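Local coordinates for protein L-talarate/Galactarate Dehydratase (Salmonella typhimurium, PDB 2PP0) that catalyses the magnesium-dependent dehydration of L-talarate and galactarate to 5-keto-4-deoxy-D-glucarate, and also epimerises L-talarate to galactarate, at residues L289-N293 and L317-R323; G240-E244 and A269-P273. One frame throughout, in Å; residues are numbered along the deposited sequence.

Interaction 1: residues L289-N293 and L317-R323; sequences LILGN and LAAKHGR
Two neighbouring outer helices of the enolase-superfamily barrel domain, 283-291 and 308-320, pack together at their C-terminal ends through Ile290 and His321. The methyl CG2 of Ile290 sits over one face of the imidazole in a CH-pi contact, 3.6 Å from the ring centroid and 16° off the ring normal. With CG1 anti to the carbonyl carbon (chi1 -69°), CG2 takes the ring and Ile290 CD1 runs on to the second helix, where it slides past Leu317 CD2 at 3.9 Å and touches the CB of Ala318. Leu291 reaches the same ring obliquely, its CD2 3.8 Å from His321 NE2. The imidazole is fixed from its own helix: ND1 donates to Leu317 O at 3.2 Å, and the backbone N of His321 meets that carbonyl oxygen from the opposite face of its plane. Both helices end in Schellman motifs, with Asn293 and Gly322 in the positive-phi positions, and in this alpha/beta barrel each then turns back into a strand, 297-298 or 324-325. Ile290, Ala318 and Arg323 all touch Val298. The Arg323 chain bends at chi2 and bridges to the end of helix 283-291 through a water, which accepts from NE at 2.7 Å and donates to Ile290 O at 2.7 Å. The NH2 of Arg323 lies close to the side-chain amide of Asn293, the two planes turned 70° apart.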
ATOM      1  N   LEU B 289       5.402 -15.976 -10.370  1.00 29.94           N
ATOM      2  CA  LEU B 289       5.077 -15.820 -11.782  1.00 29.56           C
ATOM      3  C   LEU B 289       5.570 -14.478 -12.315  1.00 30.26           C
ATOM      4  O   LEU B 289       6.093 -14.398 -13.430  1.00 29.79           O
ATOM      5  CB  LEU B 289       3.570 -15.962 -12.027  1.00 29.76           C
ATOM      6  CG  LEU B 289       3.138 -17.361 -12.499  1.00 29.93           C
ATOM      7  CD1 LEU B 289       3.124 -18.335 -11.330  1.00 28.27           C
ATOM      8  CD2 LEU B 289       1.770 -17.273 -13.143  1.00 31.36           C
ATOM      9  N   ILE B 290       5.410 -13.425 -11.516  1.00 28.60           N
ATOM     10  CA  ILE B 290       5.852 -12.097 -11.933  1.00 29.71           C
ATOM     11  C   ILE B 290       7.379 -12.017 -12.047  1.00 29.69           C
ATOM     12  O   ILE B 290       7.902 -11.479 -13.022  1.00 31.72           O
ATOM     13  CB  ILE B 290       5.320 -11.008 -10.964  1.00 29.41           C
ATOM     14  CG1 ILE B 290       3.796 -10.892 -11.116  1.00 28.58           C
ATOM     15  CG2 ILE B 290       5.980  -9.668 -11.270  1.00 29.42           C
ATOM     16  CD1 ILE B 290       3.107 -10.049 -10.042  1.00 31.00           C
ATOM     17  N   LEU B 291       8.100 -12.560 -11.071  1.00 31.33           N
ATOM     18  CA  LEU B 291       9.560 -12.539 -11.134  1.00 31.82           C
ATOM     19  C   LEU B 291      10.059 -13.386 -12.307  1.00 33.20           C
ATOM     20  O   LEU B 291      11.170 -13.187 -12.799  1.00 33.23           O
ATOM     21  CB  LEU B 291      10.164 -13.056  -9.828  1.00 32.25           C
ATOM     22  CG  LEU B 291       9.927 -12.192  -8.590  1.00 34.32           C
ATOM     23  CD1 LEU B 291      10.601 -12.830  -7.386  1.00 34.64           C
ATOM     24  CD2 LEU B 291      10.476 -10.782  -8.831  1.00 36.08           C
ATOM     25  N   GLY B 292       9.227 -14.323 -12.755  1.00 31.91           N
ATOM     26  CA  GLY B 292       9.597 -15.176 -13.870  1.00 30.98           C
ATOM     27  C   GLY B 292       9.138 -14.637 -15.212  1.00 31.29           C
ATOM     28  O   GLY B 292       9.289 -15.303 -16.239  1.00 30.65           O
ATOM     29  N   ASN B 293       8.570 -13.432 -15.213  1.00 30.36           N
ATOM     30  CA  ASN B 293       8.102 -12.805 -16.450  1.00 29.85           C
ATOM     31  C   ASN B 293       7.117 -13.687 -17.220  1.00 28.79           C
ATOM     32  O   ASN B 293       7.148 -13.767 -18.450  1.00 28.27           O
ATOM     33  CB  ASN B 293       9.310 -12.459 -17.326  1.00 31.12           C
ATOM     34  CG  ASN B 293      10.225 -11.440 -16.669  1.00 33.86           C
ATOM     35  OD1 ASN B 293      11.448 -11.542 -16.746  1.00 36.30           O
ATOM     36  ND2 ASN B 293       9.632 -10.449 -16.023  1.00 31.24           N
ATOM     37  N   LEU B 317       3.335  -5.051  -7.002  1.00 29.45           N
ATOM     38  CA  LEU B 317       4.422  -5.804  -7.622  1.00 28.83           C
ATOM     39  C   LEU B 317       4.260  -5.826  -9.139  1.00 28.88           C
ATOM     40  O   LEU B 317       5.215  -5.581  -9.880  1.00 30.33           O
ATOM     41  CB  LEU B 317       4.457  -7.239  -7.081  1.00 28.60           C
ATOM     42  CG  LEU B 317       5.572  -8.132  -7.644  1.00 29.84           C
ATOM     43  CD1 LEU B 317       6.934  -7.503  -7.355  1.00 29.91           C
ATOM     44  CD2 LEU B 317       5.487  -9.525  -7.009  1.00 29.12           C
ATOM     45  N   ALA B 318       3.047  -6.114  -9.602  1.00 28.68           N
ATOM     46  CA  ALA B 318       2.771  -6.155 -11.035  1.00 27.67           C
ATOM     47  C   ALA B 318       3.073  -4.811 -11.694  1.00 30.19           C
ATOM     48  O   ALA B 318       3.643  -4.759 -12.787  1.00 28.12           O
ATOM     49  CB  ALA B 318       1.312  -6.536 -11.277  1.00 27.70           C
ATOM     50  N   ALA B 319       2.668  -3.728 -11.031  1.00 29.89           N
ATOM     51  CA  ALA B 319       2.888  -2.379 -11.546  1.00 32.64           C
ATOM     52  C   ALA B 319       4.381  -2.079 -11.626  1.00 32.53           C
ATOM     53  O   ALA B 319       4.849  -1.464 -12.582  1.00 32.13           O
ATOM     54  CB  ALA B 319       2.189  -1.350 -10.646  1.00 29.78           C
ATOM     55  N   LYS B 320       5.122  -2.516 -10.614  1.00 35.09           N
ATOM     56  CA  LYS B 320       6.564  -2.304 -10.574  1.00 36.82           C
ATOM     57  C   LYS B 320       7.224  -2.993 -11.775  1.00 37.38           C
ATOM     58  O   LYS B 320       8.247  -2.528 -12.287  1.00 36.55           O
ATOM     59  CB  LYS B 320       7.139  -2.855  -9.265  1.00 39.85           C
ATOM     60  CG  LYS B 320       8.612  -2.525  -9.046  1.00 44.42           C
ATOM     61  CD  LYS B 320       9.140  -3.065  -7.718  1.00 48.95           C
ATOM     62  CE  LYS B 320       9.144  -4.593  -7.683  1.00 52.85           C
ATOM     63  NZ  LYS B 320       9.755  -5.135  -6.429  1.00 53.96           N
ATOM     64  N   HIS B 321       6.629  -4.099 -12.224  1.00 34.19           N
ATOM     65  CA  HIS B 321       7.154  -4.844 -13.361  1.00 33.19           C
ATOM     66  C   HIS B 321       6.535  -4.420 -14.689  1.00 33.00           C
ATOM     67  O   HIS B 321       6.703  -5.097 -15.703  1.00 32.49           O
ATOM     68  CB  HIS B 321       6.961  -6.351 -13.153  1.00 33.36           C
ATOM     69  CG  HIS B 321       7.990  -6.969 -12.257  1.00 34.11           C
ATOM     70  ND1 HIS B 321       8.037  -6.730 -10.900  1.00 35.17           N
ATOM     71  CD2 HIS B 321       9.044  -7.774 -12.534  1.00 33.21           C
ATOM     72  CE1 HIS B 321       9.076  -7.360 -10.380  1.00 33.47           C
ATOM     73  NE2 HIS B 321       9.703  -8.000 -11.350  1.00 33.71           N
ATOM     74  N   GLY B 322       5.808  -3.304 -14.673  1.00 31.79           N
ATOM     75  CA  GLY B 322       5.202  -2.785 -15.889  1.00 30.33           C
ATOM     76  C   GLY B 322       4.115  -3.614 -16.542  1.00 31.42           C
ATOM     77  O   GLY B 322       3.855  -3.458 -17.737  1.00 32.12           O
ATOM     78  N   ARG B 323       3.460  -4.477 -15.768  1.00 30.34           N
ATOM     79  CA  ARG B 323       2.399  -5.327 -16.300  1.00 30.12           C
ATOM     80  C   ARG B 323       1.019  -4.686 -16.153  1.00 31.68           C
ATOM     81  O   ARG B 323       0.812  -3.824 -15.300  1.00 34.19           O
ATOM     82  CB  ARG B 323       2.388  -6.671 -15.563  1.00 28.54           C
ATOM     83  CG  ARG B 323       3.740  -7.338 -15.436  1.00 27.50           C
ATOM     84  CD  ARG B 323       4.385  -7.567 -16.796  1.00 31.67           C
ATOM     85  NE  ARG B 323       5.608  -8.365 -16.677  1.00 31.90           N
ATOM     86  CZ  ARG B 323       6.383  -8.699 -17.702  1.00 34.82           C
ATOM     87  NH1 ARG B 323       6.068  -8.302 -18.930  1.00 34.42           N
ATOM     88  NH2 ARG B 323       7.464  -9.442 -17.503  1.00 34.12           N
TER
HETATM   89  O   HOH W   1       6.576 -10.051 -14.852  1.00 36.98           O

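Interaction 2: residues G240-E244 and A269-P273; sequences GRKME and ALDTP
Gly240, in the last turns of helix 233-243, presents its bare backbone to Leu270: CD2 of the leucine lies 3.7 Å from Gly240 C, and CD1 rests near Gly240 CA. With no side chain on Gly240, the isobutyl group can lie directly against the helix backbone. Arg241 starts out away from the partner segment, but its chain bends at chi2 (-66°) and returns over Leu270, its CD packing near Leu270 CD2. The guanidinium ends beside the terminus of helix 260-269, where NH1 makes a weak hydrogen bond of 3.3 Å to Ala269 O. Met243 turns its side chain elsewhere, onto Trp231 and Leu210, yet its carbonyl joins the contact through a water that donates both to Met243 O and to Thr272 OG1.

The main polar grip belongs to Glu244. Its chain bends at chi2 (-113°), carrying the carboxylate past Leu270 to the turn after helix 260-269, and a single oxygen, OE2, takes three bonds there. Glu244 OE2 accepts from Thr272 OG1 at 2.8 Å on its anti lone pair. Thr272 N approaches Glu244 OE2 nearly along the C-O axis, at 3.0 Å. Asp271 N adds a weak bond of 3.2 Å to Glu244 OE2. Two backbone amides and a hydroxyl thus converge on one oxygen, which would probably stabilise the negative charge of Glu244, even though the carboxylate of Asp271 stands nearby, with OD2 4.8 Å from Glu244 OE1.

Pro273 then leads into strand 274-276 and is backbone hydrogen-bonded to Ile251 of the adjacent strand. The contact joins one outer helix to the next helix-to-strand turn of the modified TIM barrel, (beta/alpha)7beta, of the mandelate racemase/muconate lactonizing family.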
ATOM      1  N   GLY B 240      -1.034 -19.941 -30.784  1.00 40.69           N
ATOM      2  CA  GLY B 240      -0.659 -18.549 -30.603  1.00 40.03           C
ATOM      3  C   GLY B 240      -0.251 -17.879 -31.899  1.00 39.73           C
ATOM      4  O   GLY B 240      -0.585 -16.719 -32.136  1.00 39.78           O
ATOM      5  N   ARG B 241       0.479 -18.606 -32.737  1.00 40.16           N
ATOM      6  CA  ARG B 241       0.926 -18.075 -34.019  1.00 40.45           C
ATOM      7  C   ARG B 241      -0.290 -17.840 -34.907  1.00 41.16           C
ATOM      8  O   ARG B 241      -0.405 -16.809 -35.572  1.00 41.43           O
ATOM      9  CB  ARG B 241       1.854 -19.067 -34.730  1.00 40.21           C
ATOM     10  CG  ARG B 241       3.124 -19.455 -33.983  1.00 39.41           C
ATOM     11  CD  ARG B 241       4.071 -18.286 -33.813  1.00 39.37           C
ATOM     12  NE  ARG B 241       5.402 -18.747 -33.430  1.00 39.14           N
ATOM     13  CZ  ARG B 241       6.365 -17.955 -32.972  1.00 41.17           C
ATOM     14  NH1 ARG B 241       6.149 -16.648 -32.833  1.00 40.55           N
ATOM     15  NH2 ARG B 241       7.547 -18.466 -32.655  1.00 38.34           N
ATOM     16  N   LYS B 242      -1.186 -18.821 -34.907  1.00 41.72           N
ATOM     17  CA  LYS B 242      -2.399 -18.792 -35.712  1.00 42.53           C
ATOM     18  C   LYS B 242      -3.390 -17.715 -35.278  1.00 43.46           C
ATOM     19  O   LYS B 242      -4.175 -17.223 -36.089  1.00 43.36           O
ATOM     20  CB  LYS B 242      -3.077 -20.164 -35.654  1.00 43.40           C
ATOM     21  CG  LYS B 242      -4.259 -20.332 -36.596  1.00 46.24           C
ATOM     22  CD  LYS B 242      -3.800 -20.403 -38.045  1.00 48.82           C
ATOM     23  CE  LYS B 242      -4.985 -20.498 -38.999  1.00 50.13           C
ATOM     24  NZ  LYS B 242      -5.896 -21.621 -38.641  1.00 51.23           N
ATOM     25  N   MET B 243      -3.357 -17.347 -33.999  1.00 43.67           N
ATOM     26  CA  MET B 243      -4.278 -16.338 -33.483  1.00 42.50           C
ATOM     27  C   MET B 243      -3.766 -14.906 -33.565  1.00 42.72           C
ATOM     28  O   MET B 243      -4.512 -13.969 -33.287  1.00 43.88           O
ATOM     29  CB  MET B 243      -4.644 -16.655 -32.028  1.00 40.26           C
ATOM     30  CG  MET B 243      -5.519 -17.880 -31.862  1.00 36.30           C
ATOM     31  SD  MET B 243      -5.908 -18.230 -30.144  1.00 33.92           S
ATOM     32  CE  MET B 243      -7.175 -19.369 -30.333  1.00 31.58           C
ATOM     33  N   GLU B 244      -2.503 -14.726 -33.941  1.00 44.31           N
ATOM     34  CA  GLU B 244      -1.933 -13.379 -34.027  1.00 45.79           C
ATOM     35  C   GLU B 244      -2.692 -12.483 -35.004  1.00 46.20           C
ATOM     36  O   GLU B 244      -2.639 -11.258 -34.907  1.00 46.58           O
ATOM     37  CB  GLU B 244      -0.452 -13.449 -34.430  1.00 46.61           C
ATOM     38  CG  GLU B 244       0.451 -14.024 -33.343  1.00 49.47           C
ATOM     39  CD  GLU B 244       1.417 -12.998 -32.766  1.00 50.75           C
ATOM     40  OE1 GLU B 244       2.536 -12.862 -33.304  1.00 52.23           O
ATOM     41  OE2 GLU B 244       1.055 -12.322 -31.780  1.00 51.07           O
ATOM     42  N   ALA B 269       7.768 -14.924 -27.049  1.00 35.85           N
ATOM     43  CA  ALA B 269       7.674 -15.326 -28.450  1.00 37.04           C
ATOM     44  C   ALA B 269       6.540 -14.671 -29.228  1.00 37.53           C
ATOM     45  O   ALA B 269       6.636 -14.486 -30.443  1.00 38.97           O
ATOM     46  CB  ALA B 269       7.543 -16.845 -28.543  1.00 35.94           C
ATOM     47  N   LEU B 270       5.465 -14.317 -28.539  1.00 36.58           N
ATOM     48  CA  LEU B 270       4.331 -13.710 -29.218  1.00 36.91           C
ATOM     49  C   LEU B 270       4.204 -12.215 -28.965  1.00 36.79           C
ATOM     50  O   LEU B 270       4.658 -11.698 -27.938  1.00 36.40           O
ATOM     51  CB  LEU B 270       3.038 -14.415 -28.795  1.00 36.68           C
ATOM     52  CG  LEU B 270       2.946 -15.913 -29.096  1.00 36.59           C
ATOM     53  CD1 LEU B 270       1.771 -16.515 -28.343  1.00 36.36           C
ATOM     54  CD2 LEU B 270       2.797 -16.131 -30.596  1.00 37.84           C
ATOM     55  N   ASP B 271       3.595 -11.525 -29.924  1.00 37.03           N
ATOM     56  CA  ASP B 271       3.358 -10.090 -29.822  1.00 37.06           C
ATOM     57  C   ASP B 271       2.066  -9.915 -29.037  1.00 36.82           C
ATOM     58  O   ASP B 271       1.905  -8.950 -28.289  1.00 37.55           O
ATOM     59  CB  ASP B 271       3.219  -9.468 -31.213  1.00 37.12           C
ATOM     60  CG  ASP B 271       4.564  -9.135 -31.838  1.00 37.65           C
ATOM     61  OD1 ASP B 271       5.602  -9.426 -31.206  1.00 38.43           O
ATOM     62  OD2 ASP B 271       4.584  -8.577 -32.957  1.00 37.68           O
ATOM     63  N   THR B 272       1.145 -10.861 -29.215  1.00 35.45           N
ATOM     64  CA  THR B 272      -0.123 -10.827 -28.499  1.00 34.60           C
ATOM     65  C   THR B 272       0.174 -10.987 -27.017  1.00 33.76           C
ATOM     66  O   THR B 272       1.003 -11.810 -26.628  1.00 33.06           O
ATOM     67  CB  THR B 272      -1.049 -11.985 -28.913  1.00 34.43           C
ATOM     68  OG1 THR B 272      -1.335 -11.895 -30.312  1.00 37.65           O
ATOM     69  CG2 THR B 272      -2.352 -11.929 -28.125  1.00 33.92           C
ATOM     70  N   PRO B 273      -0.484 -10.189 -26.171  1.00 33.19           N
ATOM     71  CA  PRO B 273      -0.254 -10.288 -24.729  1.00 32.32           C
ATOM     72  C   PRO B 273      -0.702 -11.633 -24.167  1.00 31.87           C
ATOM     73  O   PRO B 273      -1.649 -12.243 -24.666  1.00 31.40           O
ATOM     74  CB  PRO B 273      -1.080  -9.130 -24.172  1.00 33.39           C
ATOM     75  CG  PRO B 273      -1.002  -8.109 -25.279  1.00 33.65           C
ATOM     76  CD  PRO B 273      -1.241  -8.966 -26.500  1.00 34.99           C
TER
HETATM   77  O   HOH W   2      -3.842 -11.941 -31.461  1.00 43.09           O

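Overall arrangement
Interactions 1 and 2 lie in series along the chain, interaction 2 first, with centres about 20 Å apart and nearest atoms about 9 Å apart, without touching. Each joins the C-terminal ends of neighbouring outer helices, 233-243 with 260-269 in interaction 2 and 283-291 with 308-320 in interaction 1, where the chain turns back into the parallel strands. Interaction 1 is mostly apolar, interaction 2 more polar. In this fold the active site sits at the opposite, C-terminal ends of the barrel strands. Interaction 1 lies away from the known catalytic and ligand-binding residues; in interaction 2 the Thr272 side chain is about 10 Å from that of the magnesium ligand Glu252.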